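Local coordinates for UPF0237 protein SP_0238 (Streptococcus pneumoniae, PDB 1ZPV) that is of unknown function but folds as an ACT domain and forms a homodimer, consistent with a regulatory, small-molecule-sensing role as in other ACT domain proteins, at residues I8-K13 against L73-N78; G17-V22 against E43-M48; G24-L29 against N64-F69; M4-T9 against Q57-L62. One frame throughout, in Å; residues are numbered along the deposited sequence.

Contact 1: I8-K13 against L73-N78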
# COMPACT_ATOMS: atom_id res chain seq x y z
N ILE C 8 9.60 -8.73 6.34
CA ILE C 8 9.29 -9.71 5.32
C ILE C 8 7.96 -9.35 4.70
O ILE C 8 6.96 -9.06 5.40
CB ILE C 8 9.21 -11.14 5.90
CG1 ILE C 8 10.55 -11.55 6.53
CG2 ILE C 8 8.67 -12.18 4.84
CD1 ILE C 8 10.56 -13.03 7.16
N THR C 9 7.90 -9.39 3.38
CA THR C 9 6.65 -9.07 2.73
C THR C 9 6.32 -10.19 1.77
O THR C 9 7.21 -10.79 1.12
CB THR C 9 6.69 -7.68 2.04
OG1 THR C 9 7.75 -7.65 1.12
CG2 THR C 9 6.98 -6.59 3.06
N VAL C 10 5.04 -10.50 1.69
CA VAL C 10 4.57 -11.63 0.91
C VAL C 10 3.37 -11.21 0.05
O VAL C 10 2.47 -10.50 0.53
CB VAL C 10 4.10 -12.80 1.86
CG1 VAL C 10 3.56 -13.96 1.03
CG2 VAL C 10 5.23 -13.23 2.82
N VAL C 11 3.39 -11.64 -1.22
CA VAL C 11 2.33 -11.36 -2.18
C VAL C 11 2.06 -12.63 -2.96
O VAL C 11 3.00 -13.28 -3.48
CB VAL C 11 2.71 -10.28 -3.25
CG1 VAL C 11 1.46 -9.99 -4.19
CG2 VAL C 11 3.18 -9.03 -2.60
N GLY C 12 0.78 -12.98 -3.05
CA GLY C 12 0.35 -14.06 -3.91
C GLY C 12 -1.11 -13.92 -4.27
O GLY C 12 -1.78 -13.00 -3.81
N LYS C 13 -1.63 -14.87 -5.04
CA LYS C 13 -3.02 -14.82 -5.51
C LYS C 13 -4.02 -15.35 -4.47
O LYS C 13 -5.15 -14.86 -4.37
CB LYS C 13 -3.19 -15.65 -6.79
CG LYS C 13 -2.65 -15.05 -8.05
CD LYS C 13 -2.97 -13.56 -8.22
CE LYS C 13 -4.42 -13.28 -8.60
NZ LYS C 13 -4.78 -13.89 -9.89
N LEU C 73 5.14 -22.20 -2.70
CA LEU C 73 3.78 -21.84 -2.33
C LEU C 73 3.10 -20.91 -3.35
O LEU C 73 1.96 -20.50 -3.12
CB LEU C 73 3.78 -21.16 -0.96
CG LEU C 73 4.14 -21.99 0.29
CD1 LEU C 73 3.84 -21.14 1.53
CD2 LEU C 73 3.41 -23.35 0.37
N ASN C 74 3.79 -20.62 -4.46
CA ASN C 74 3.34 -19.71 -5.53
C ASN C 74 3.16 -18.25 -5.04
O ASN C 74 2.20 -17.56 -5.39
CB ASN C 74 2.08 -20.24 -6.25
CG ASN C 74 2.25 -21.66 -6.79
OD1 ASN C 74 1.45 -22.55 -6.48
ND2 ASN C 74 3.26 -21.88 -7.60
N VAL C 75 4.10 -17.80 -4.20
CA VAL C 75 4.07 -16.44 -3.66
C VAL C 75 5.45 -15.79 -3.77
O VAL C 75 6.49 -16.47 -3.85
CB VAL C 75 3.58 -16.37 -2.16
CG1 VAL C 75 2.17 -16.94 -1.99
CG2 VAL C 75 4.58 -17.04 -1.17
N LYS C 76 5.46 -14.47 -3.78
CA LYS C 76 6.72 -13.76 -3.87
C LYS C 76 7.06 -13.29 -2.48
O LYS C 76 6.27 -12.57 -1.86
CB LYS C 76 6.56 -12.61 -4.83
CG LYS C 76 7.89 -11.97 -5.27
CD LYS C 76 8.66 -12.86 -6.24
CE LYS C 76 10.06 -12.32 -6.44
NZ LYS C 76 9.99 -10.83 -6.54
N ILE C 77 8.22 -13.69 -1.96
CA ILE C 77 8.60 -13.26 -0.61
C ILE C 77 9.82 -12.34 -0.67
O ILE C 77 10.84 -12.73 -1.20
CB ILE C 77 8.88 -14.43 0.33
CG1 ILE C 77 7.65 -15.34 0.40
CG2 ILE C 77 9.29 -13.88 1.76
CD1 ILE C 77 7.83 -16.67 1.17
N ASN C 78 9.72 -11.16 -0.07
CA ASN C 78 10.84 -10.23 -0.05
C ASN C 78 11.30 -10.09 1.41
O ASN C 78 10.46 -10.12 2.33
CB ASN C 78 10.42 -8.88 -0.68
CG ASN C 78 10.40 -8.92 -2.25
OD1 ASN C 78 11.31 -8.40 -2.91
ND2 ASN C 78 9.37 -9.52 -2.82
O HOH W 1 -0.00 -16.81 -6.35
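Two neighbouring antiparallel strands of the four-stranded ACT sheet, 4-12 and 75-81, meet here at 165° between their short segments. Thr9 and Asn78 form a hydrogen-bonded pair: Thr9 N reaches Asn78 O at 2.9 Å, and Asn78 N returns to Thr9 O at 2.8 Å. Val11 and Lys76 repeat the pattern, with Lys76 N to Val11 O the shorter bond at 2.7 Å and nearly straight (171°). All four donors lie in the plane of the carbonyl they address. Between the pairs, Val10 faces Ile77, CA atoms 4.6 Å apart. Ile77 can be followed outward: its CB lies near Thr9 O; CG2, anti to the backbone N, meets Ile8 CG2 at 3.6 Å; CG1, beside the backbone N, runs alongside Val10 CG2 at 4.0 Å; and CD1 continues toward Phe66 and Phe69 of helix 59-72. The opposite face, with Thr9, Val11, Lys76 and Asn78, turns to the second subunit, whose own Thr9 packs on Thr9. Further on, a water accepts a hydrogen bond from Lys13 N and donates one to Asn74 O at 2.5 Å. The chemistry implies a strand pair held by its backbone, apolar toward the helices and more polar toward the dimer partner.

Contact 2: G17-V22 against E43-M48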
# COMPACT_ATOMS: atom_id res chain seq x y z
N GLY C 17 -3.20 -21.66 2.97
CA GLY C 17 -1.94 -22.20 3.44
C GLY C 17 -0.79 -21.22 3.64
O GLY C 17 0.26 -21.62 4.14
N ILE C 18 -0.97 -19.97 3.26
CA ILE C 18 0.18 -19.03 3.24
C ILE C 18 0.67 -18.64 4.63
O ILE C 18 1.87 -18.73 4.91
CB ILE C 18 -0.07 -17.78 2.34
CG1 ILE C 18 -0.37 -18.19 0.88
CG2 ILE C 18 1.15 -16.81 2.36
CD1 ILE C 18 0.65 -19.29 0.33
N VAL C 19 -0.25 -18.22 5.50
CA VAL C 19 0.12 -17.87 6.87
C VAL C 19 0.86 -19.02 7.58
O VAL C 19 1.90 -18.80 8.21
CB VAL C 19 -1.08 -17.48 7.71
CG1 VAL C 19 -0.62 -17.24 9.16
CG2 VAL C 19 -1.71 -16.17 7.12
N ALA C 20 0.34 -20.23 7.45
CA ALA C 20 1.01 -21.39 8.05
C ALA C 20 2.39 -21.64 7.44
O ALA C 20 3.35 -21.93 8.16
CB ALA C 20 0.14 -22.63 7.94
N GLY C 21 2.48 -21.53 6.10
CA GLY C 21 3.75 -21.87 5.43
C GLY C 21 4.82 -20.85 5.84
O GLY C 21 5.93 -21.21 6.20
N VAL C 22 4.47 -19.58 5.79
CA VAL C 22 5.44 -18.51 6.01
C VAL C 22 5.83 -18.44 7.49
O VAL C 22 7.01 -18.39 7.81
CB VAL C 22 4.93 -17.15 5.43
CG1 VAL C 22 5.87 -16.00 5.83
CG2 VAL C 22 4.88 -17.20 3.92
N GLU C 43 -6.89 -8.42 -5.94
CA GLU C 43 -7.12 -9.85 -6.12
C GLU C 43 -6.05 -10.72 -5.43
O GLU C 43 -5.98 -11.93 -5.66
CB GLU C 43 -7.16 -10.19 -7.63
CG GLU C 43 -5.89 -9.77 -8.39
CD GLU C 43 -5.85 -10.23 -9.84
OE1 GLU C 43 -6.44 -11.30 -10.13
OE2 GLU C 43 -5.24 -9.53 -10.71
N TYR C 44 -5.23 -10.08 -4.59
CA TYR C 44 -4.04 -10.72 -4.00
C TYR C 44 -4.16 -10.87 -2.48
O TYR C 44 -4.88 -10.12 -1.83
CB TYR C 44 -2.78 -9.89 -4.36
CG TYR C 44 -2.68 -9.65 -5.84
CD1 TYR C 44 -2.30 -10.65 -6.70
CD2 TYR C 44 -3.05 -8.42 -6.37
CE1 TYR C 44 -2.26 -10.43 -8.08
CE2 TYR C 44 -3.01 -8.18 -7.70
CZ TYR C 44 -2.61 -9.18 -8.55
OH TYR C 44 -2.60 -8.88 -9.87
N PHE C 45 -3.47 -11.87 -1.93
CA PHE C 45 -3.33 -12.04 -0.51
C PHE C 45 -1.95 -11.53 -0.16
O PHE C 45 -0.98 -11.84 -0.84
CB PHE C 45 -3.44 -13.52 -0.10
CG PHE C 45 -3.21 -13.73 1.37
CD1 PHE C 45 -4.13 -13.23 2.30
CD2 PHE C 45 -2.06 -14.37 1.84
CE1 PHE C 45 -3.92 -13.38 3.66
CE2 PHE C 45 -1.84 -14.52 3.26
CZ PHE C 45 -2.76 -14.03 4.14
N THR C 46 -1.87 -10.70 0.88
CA THR C 46 -0.61 -10.12 1.26
C THR C 46 -0.36 -10.28 2.77
O THR C 46 -1.30 -10.32 3.56
CB THR C 46 -0.54 -8.63 0.92
OG1 THR C 46 -1.34 -7.91 1.86
CG2 THR C 46 -1.05 -8.37 -0.52
N MSE C 47 0.89 -10.43 3.16
CA MSE C 47 1.17 -10.37 4.60
C MSE C 47 2.48 -9.68 4.78
O MSE C 47 3.28 -9.59 3.84
CB MSE C 47 1.14 -11.76 5.28
CG MSE C 47 2.01 -12.75 4.70
SE MSE C 47 1.79 -14.53 5.48
CE MSE C 47 2.69 -14.32 6.93
N MSE C 48 2.68 -9.15 5.97
CA MSE C 48 3.95 -8.56 6.30
C MSE C 48 4.30 -8.95 7.71
O MSE C 48 3.40 -9.11 8.56
CB MSE C 48 3.87 -7.05 6.10
CG MSE C 48 3.80 -6.67 4.62
SE MSE C 48 3.98 -4.78 4.29
CE MSE C 48 4.57 -4.76 2.55
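Strand 44-53 presents two of its side chains, Phe45 and Met47, to the N-terminal part of helix 18-28, which crosses it at -36° with the segment axes 10.3 Å apart. Phe45 comes first. Its CG is anti to the backbone N (chi1 177°), which carries the ring to the helix start. There CE2 meets Ile18 CB at 3.8 Å, and Val19 CG2 approaches CZ at the ring edge, also at 3.8 Å. Thr46 points away from the helix, and its OG1 bonds to Thr39 O on strand 32-41. Met47, a selenomethionine, follows with CG in the crowded position between backbone N and carbonyl carbon (chi1 55°). Its chain runs extended through chi2 and bends at chi3, so that SE sits 3.9 Å from Ile18 CG2 and 4.0 Å from Val19 CA. The CE methyl then ends tip to tip with Val22 CG1 at 3.8 Å. No hydrogen bond crosses the interface; the contact is apolar throughout. Met48 turns to the other face, where it packs on Thr46 of the second subunit. With Val10 of strand 4-12 touching Ile18, Val22 and Met47, the arrangement is the helix-on-sheet layer of the ferredoxin-like βαββαβ fold that defines ACT domains.

Contact 3: G24-L29 against N64-F69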
# COMPACT_ATOMS: atom_id res chain seq x y z
N GLY C 24 5.71 -20.86 9.64
CA GLY C 24 6.42 -22.13 9.84
C GLY C 24 7.86 -22.03 9.36
O GLY C 24 8.77 -22.48 10.08
N LYS C 25 8.07 -21.43 8.18
CA LYS C 25 9.44 -21.19 7.66
C LYS C 25 10.27 -20.26 8.56
O LYS C 25 11.45 -20.52 8.85
CB LYS C 25 9.36 -20.58 6.25
CG LYS C 25 10.72 -20.45 5.55
CD LYS C 25 11.37 -21.81 5.37
CE LYS C 25 12.70 -21.67 4.64
NZ LYS C 25 13.24 -23.04 4.37
N ILE C 26 9.64 -19.16 9.00
CA ILE C 26 10.29 -18.22 9.95
C ILE C 26 10.77 -18.95 11.23
O ILE C 26 11.91 -18.77 11.67
CB ILE C 26 9.35 -17.04 10.27
CG1 ILE C 26 9.07 -16.18 9.03
CG2 ILE C 26 9.87 -16.18 11.41
CD1 ILE C 26 7.94 -15.17 9.31
N ALA C 27 9.91 -19.78 11.82
CA ALA C 27 10.29 -20.57 13.00
C ALA C 27 11.40 -21.62 12.68
O ALA C 27 12.33 -21.78 13.48
CB ALA C 27 9.05 -21.25 13.60
N GLU C 28 11.34 -22.27 11.52
CA GLU C 28 12.39 -23.23 11.10
C GLU C 28 13.76 -22.56 11.02
O GLU C 28 14.79 -23.14 11.38
CB GLU C 28 12.04 -23.91 9.75
CG GLU C 28 13.20 -24.78 9.15
CD GLU C 28 13.25 -24.72 7.59
OE1 GLU C 28 12.57 -25.55 6.94
OE2 GLU C 28 13.95 -23.84 7.03
N LEU C 29 13.76 -21.31 10.57
CA LEU C 29 14.97 -20.52 10.49
C LEU C 29 15.43 -19.95 11.82
O LEU C 29 16.42 -19.23 11.86
CB LEU C 29 14.77 -19.39 9.48
CG LEU C 29 14.69 -19.85 8.00
CD1 LEU C 29 14.18 -18.69 7.20
CD2 LEU C 29 16.00 -20.40 7.38
N ASN C 64 17.69 -15.52 -0.64
CA ASN C 64 17.59 -16.68 -1.53
C ASN C 64 16.64 -17.74 -0.99
O ASN C 64 15.84 -18.29 -1.74
CB ASN C 64 18.96 -17.31 -1.79
CG ASN C 64 19.73 -16.58 -2.91
OD1 ASN C 64 19.22 -15.65 -3.52
ND2 ASN C 64 20.96 -17.01 -3.16
N GLU C 65 16.79 -18.05 0.28
CA GLU C 65 15.97 -19.09 0.93
C GLU C 65 14.48 -18.73 0.96
O GLU C 65 13.62 -19.59 0.67
CB GLU C 65 16.51 -19.37 2.32
CG GLU C 65 15.75 -20.42 3.08
CD GLU C 65 16.15 -21.85 2.71
OE1 GLU C 65 16.90 -22.08 1.72
OE2 GLU C 65 15.69 -22.73 3.44
N PHE C 66 14.15 -17.48 1.28
CA PHE C 66 12.75 -17.05 1.27
C PHE C 66 12.13 -17.04 -0.13
O PHE C 66 10.98 -17.45 -0.31
CB PHE C 66 12.59 -15.69 1.99
CG PHE C 66 12.44 -15.83 3.50
CD1 PHE C 66 13.38 -15.33 4.37
CD2 PHE C 66 11.33 -16.47 4.03
CE1 PHE C 66 13.19 -15.44 5.78
CE2 PHE C 66 11.15 -16.60 5.41
CZ PHE C 66 12.06 -16.10 6.29
N GLU C 67 12.89 -16.62 -1.12
CA GLU C 67 12.42 -16.62 -2.50
C GLU C 67 12.20 -18.06 -2.97
O GLU C 67 11.19 -18.39 -3.61
CB GLU C 67 13.40 -15.85 -3.39
CG GLU C 67 13.16 -16.03 -4.89
CD GLU C 67 14.04 -15.13 -5.73
OE1 GLU C 67 15.28 -15.37 -5.80
OE2 GLU C 67 13.49 -14.19 -6.33
N ALA C 68 13.13 -18.95 -2.64
CA ALA C 68 12.97 -20.35 -3.01
C ALA C 68 11.76 -20.99 -2.31
O ALA C 68 10.99 -21.73 -2.96
CB ALA C 68 14.24 -21.14 -2.70
N PHE C 69 11.59 -20.72 -1.01
CA PHE C 69 10.44 -21.23 -0.28
C PHE C 69 9.13 -20.65 -0.81
O PHE C 69 8.14 -21.38 -1.02
CB PHE C 69 10.54 -20.96 1.23
CG PHE C 69 9.31 -21.44 1.99
CD1 PHE C 69 9.10 -22.79 2.20
CD2 PHE C 69 8.34 -20.52 2.41
CE1 PHE C 69 7.94 -23.24 2.85
CE2 PHE C 69 7.19 -20.94 3.08
CZ PHE C 69 6.98 -22.32 3.30
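The two helices that lie on one face of the ACT sheet, 18-28 and 59-72, meet side by side here, running roughly antiparallel, 147° between the short segments, with axes 11.7 Å apart. Lys25 bridges the gap. Its CG is anti to the backbone N, and a bend at chi2 (61°) lays the aliphatic chain against Phe69: CB stands over one face of that ring, 4.0 Å from its centroid and 17° off the normal, a CH-pi contact. CG also touches Phe66 CE2 at 3.9 Å. The extended remainder of the chain brings NZ into salt bridges with two carboxylates, a network of three residues. Glu65 OE2 accepts from Lys25 NZ at 2.6 Å, met from above its carboxylate plane, while Glu28 OE2, one helical turn on from Lys25, accepts at 2.9 Å through its syn lone pair. Beside this, Leu29 CD1 packs on Phe66 CZ at 3.5 Å, and Ile26 CG1 reaches the same CZ at 4.1 Å. The Phe66 ring also rests on Ile8 of strand 4-12 and on Ile77 and Ile79 of strand 75-81, joining the helix pair to the sheet. The two acceptor oxygens stand only 4.1 Å apart; their repulsion is probably offset by the shared ammonium between them, which should in turn keep Lys25 protonated while its methylene groups lie against the aromatic rings.

Contact 4: M4-T9 against Q57-L62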
# COMPACT_ATOMS: atom_id res chain seq x y z
N MSE C 4 19.75 -9.03 14.74
CA MSE C 4 19.20 -9.00 13.40
C MSE C 4 17.75 -8.57 13.53
O MSE C 4 17.04 -9.01 14.46
CB MSE C 4 19.29 -10.41 12.76
CG MSE C 4 18.68 -10.57 11.39
SE MSE C 4 16.71 -10.87 11.44
CE MSE C 4 16.60 -12.00 9.79
N LYS C 5 17.31 -7.71 12.61
CA LYS C 5 15.88 -7.38 12.47
C LYS C 5 15.62 -7.20 10.99
O LYS C 5 16.48 -6.67 10.27
CB LYS C 5 15.53 -6.09 13.21
CG LYS C 5 14.04 -5.85 13.41
CD LYS C 5 13.75 -4.88 14.58
CE LYS C 5 13.64 -5.60 15.93
NZ LYS C 5 12.53 -6.63 16.00
N ALA C 6 14.42 -7.60 10.55
CA ALA C 6 14.04 -7.54 9.14
C ALA C 6 12.55 -7.40 8.95
O ALA C 6 11.76 -7.73 9.82
CB ALA C 6 14.53 -8.80 8.40
N ILE C 7 12.16 -6.97 7.75
CA ILE C 7 10.76 -6.87 7.38
C ILE C 7 10.55 -7.81 6.20
O ILE C 7 11.26 -7.71 5.22
CB ILE C 7 10.35 -5.41 7.01
CG1 ILE C 7 10.62 -4.45 8.19
CG2 ILE C 7 8.88 -5.36 6.64
CD1 ILE C 7 12.05 -3.88 8.23
N ILE C 8 9.60 -8.73 6.34
CA ILE C 8 9.29 -9.71 5.32
C ILE C 8 7.96 -9.35 4.70
O ILE C 8 6.96 -9.06 5.40
CB ILE C 8 9.21 -11.14 5.90
CG1 ILE C 8 10.55 -11.55 6.53
CG2 ILE C 8 8.67 -12.18 4.84
CD1 ILE C 8 10.56 -13.03 7.16
N THR C 9 7.90 -9.39 3.38
CA THR C 9 6.65 -9.07 2.73
C THR C 9 6.32 -10.19 1.77
O THR C 9 7.21 -10.79 1.12
CB THR C 9 6.69 -7.68 2.04
OG1 THR C 9 7.75 -7.65 1.12
CG2 THR C 9 6.98 -6.59 3.06
N GLN C 57 22.61 -12.66 11.15
CA GLN C 57 22.17 -13.56 10.08
C GLN C 57 22.87 -13.17 8.78
O GLN C 57 23.56 -12.13 8.71
CB GLN C 57 20.63 -13.53 9.91
CG GLN C 57 19.85 -13.92 11.17
CD GLN C 57 20.09 -15.36 11.54
OE1 GLN C 57 20.13 -16.22 10.66
NE2 GLN C 57 20.29 -15.64 12.83
N ASP C 58 22.70 -14.00 7.76
CA ASP C 58 23.29 -13.76 6.48
C ASP C 58 22.13 -13.45 5.54
O ASP C 58 21.44 -14.35 5.13
CB ASP C 58 24.07 -15.00 6.02
CG ASP C 58 24.63 -14.86 4.63
OD1 ASP C 58 24.67 -13.73 4.11
OD2 ASP C 58 25.01 -15.89 4.04
N PHE C 59 21.92 -12.16 5.22
CA PHE C 59 20.80 -11.80 4.34
C PHE C 59 20.96 -12.31 2.92
O PHE C 59 19.97 -12.41 2.21
CB PHE C 59 20.53 -10.27 4.35
CG PHE C 59 19.79 -9.83 5.56
CD1 PHE C 59 18.39 -9.80 5.56
CD2 PHE C 59 20.47 -9.56 6.74
CE1 PHE C 59 17.70 -9.45 6.73
CE2 PHE C 59 19.80 -9.21 7.91
CZ PHE C 59 18.41 -9.15 7.91
N THR C 60 22.19 -12.62 2.49
CA THR C 60 22.36 -13.20 1.16
C THR C 60 21.65 -14.54 1.13
O THR C 60 20.86 -14.79 0.23
CB THR C 60 23.82 -13.37 0.80
OG1 THR C 60 24.47 -12.10 1.01
CG2 THR C 60 23.99 -13.83 -0.64
N TYR C 61 21.92 -15.36 2.12
CA TYR C 61 21.26 -16.66 2.26
C TYR C 61 19.76 -16.53 2.48
O TYR C 61 18.96 -17.20 1.79
CB TYR C 61 21.90 -17.47 3.41
CG TYR C 61 21.14 -18.73 3.70
CD1 TYR C 61 21.02 -19.76 2.73
CD2 TYR C 61 20.51 -18.91 4.92
CE1 TYR C 61 20.30 -20.93 3.02
CE2 TYR C 61 19.78 -20.04 5.18
CZ TYR C 61 19.69 -21.05 4.24
OH TYR C 61 18.95 -22.17 4.58
N LEU C 62 19.36 -15.64 3.40
CA LEU C 62 17.90 -15.50 3.71
C LEU C 62 17.03 -15.05 2.53
O LEU C 62 15.88 -15.53 2.35
CB LEU C 62 17.66 -14.57 4.92
CG LEU C 62 18.26 -15.04 6.26
CD1 LEU C 62 18.16 -13.91 7.30
CD2 LEU C 62 17.63 -16.35 6.80
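Where the βαββαβ ACT fold leads into its second helix, the beginning of helix 59-72 sits against the first half of strand 4-12. Met4, a selenomethionine, makes the broadest set of contacts. Its CG, anti to the backbone N (chi1 176°), lies 3.6 Å from Gln57 CG, the two side chains crossing at about a right angle, and 3.8 Å from Phe59 CZ. The bend at chi2 (-82°) then places SE 5.4 Å from the centroid of the Phe59 ring, 61° off its normal: an oblique Met-aromatic contact rather than one over the face. From there CE carries on to meet Leu62 CD1 tip to tip at 3.5 Å. Lys5 points the other way. Its ammonium forms a salt bridge with Asp34, and its chain packs on Tyr44 of the second subunit, while its backbone O lies near Phe59 CZ. Ala6 again faces the helix, followed by Ile7, which is directed away and packs on Val11 of the second subunit. The helix start is itself secured: Asp58 is the N-cap, and its OD1 accepts from Thr60 N at 3.2 Å from well above the carboxylate plane. No hydrogen bond joins the two segments, so the fit rests on side-chain shape, down to the methyl of Ala6, whose CB meets Phe59 CE1 at 3.6 Å in the plane of the ring, at its edge.

How the contacts relate
All four contacts belong to one ACT domain. Contacts 1 and 4 start from the same strand, 4-12, share Ile8 and Thr9, and have centres about 15 Å apart on opposite sides of the chain's centre. Along the chain, contact 2 falls within the span of each, and contact 3 alternates with contacts 2 and 4. Contacts 2 and 3 occupy successive parts of helix 18-28, centres about 13 Å apart, and contacts 3 and 4 share helix 59-72. Strand 4-12 links contact 1 to contact 2, whose centre is about 7 Å away, through its pairing with strand 44-53. Ile8 also touches Phe66 and Ile26 of contact 3. The helices thus layer one sheet face, leaving the other for the second subunit.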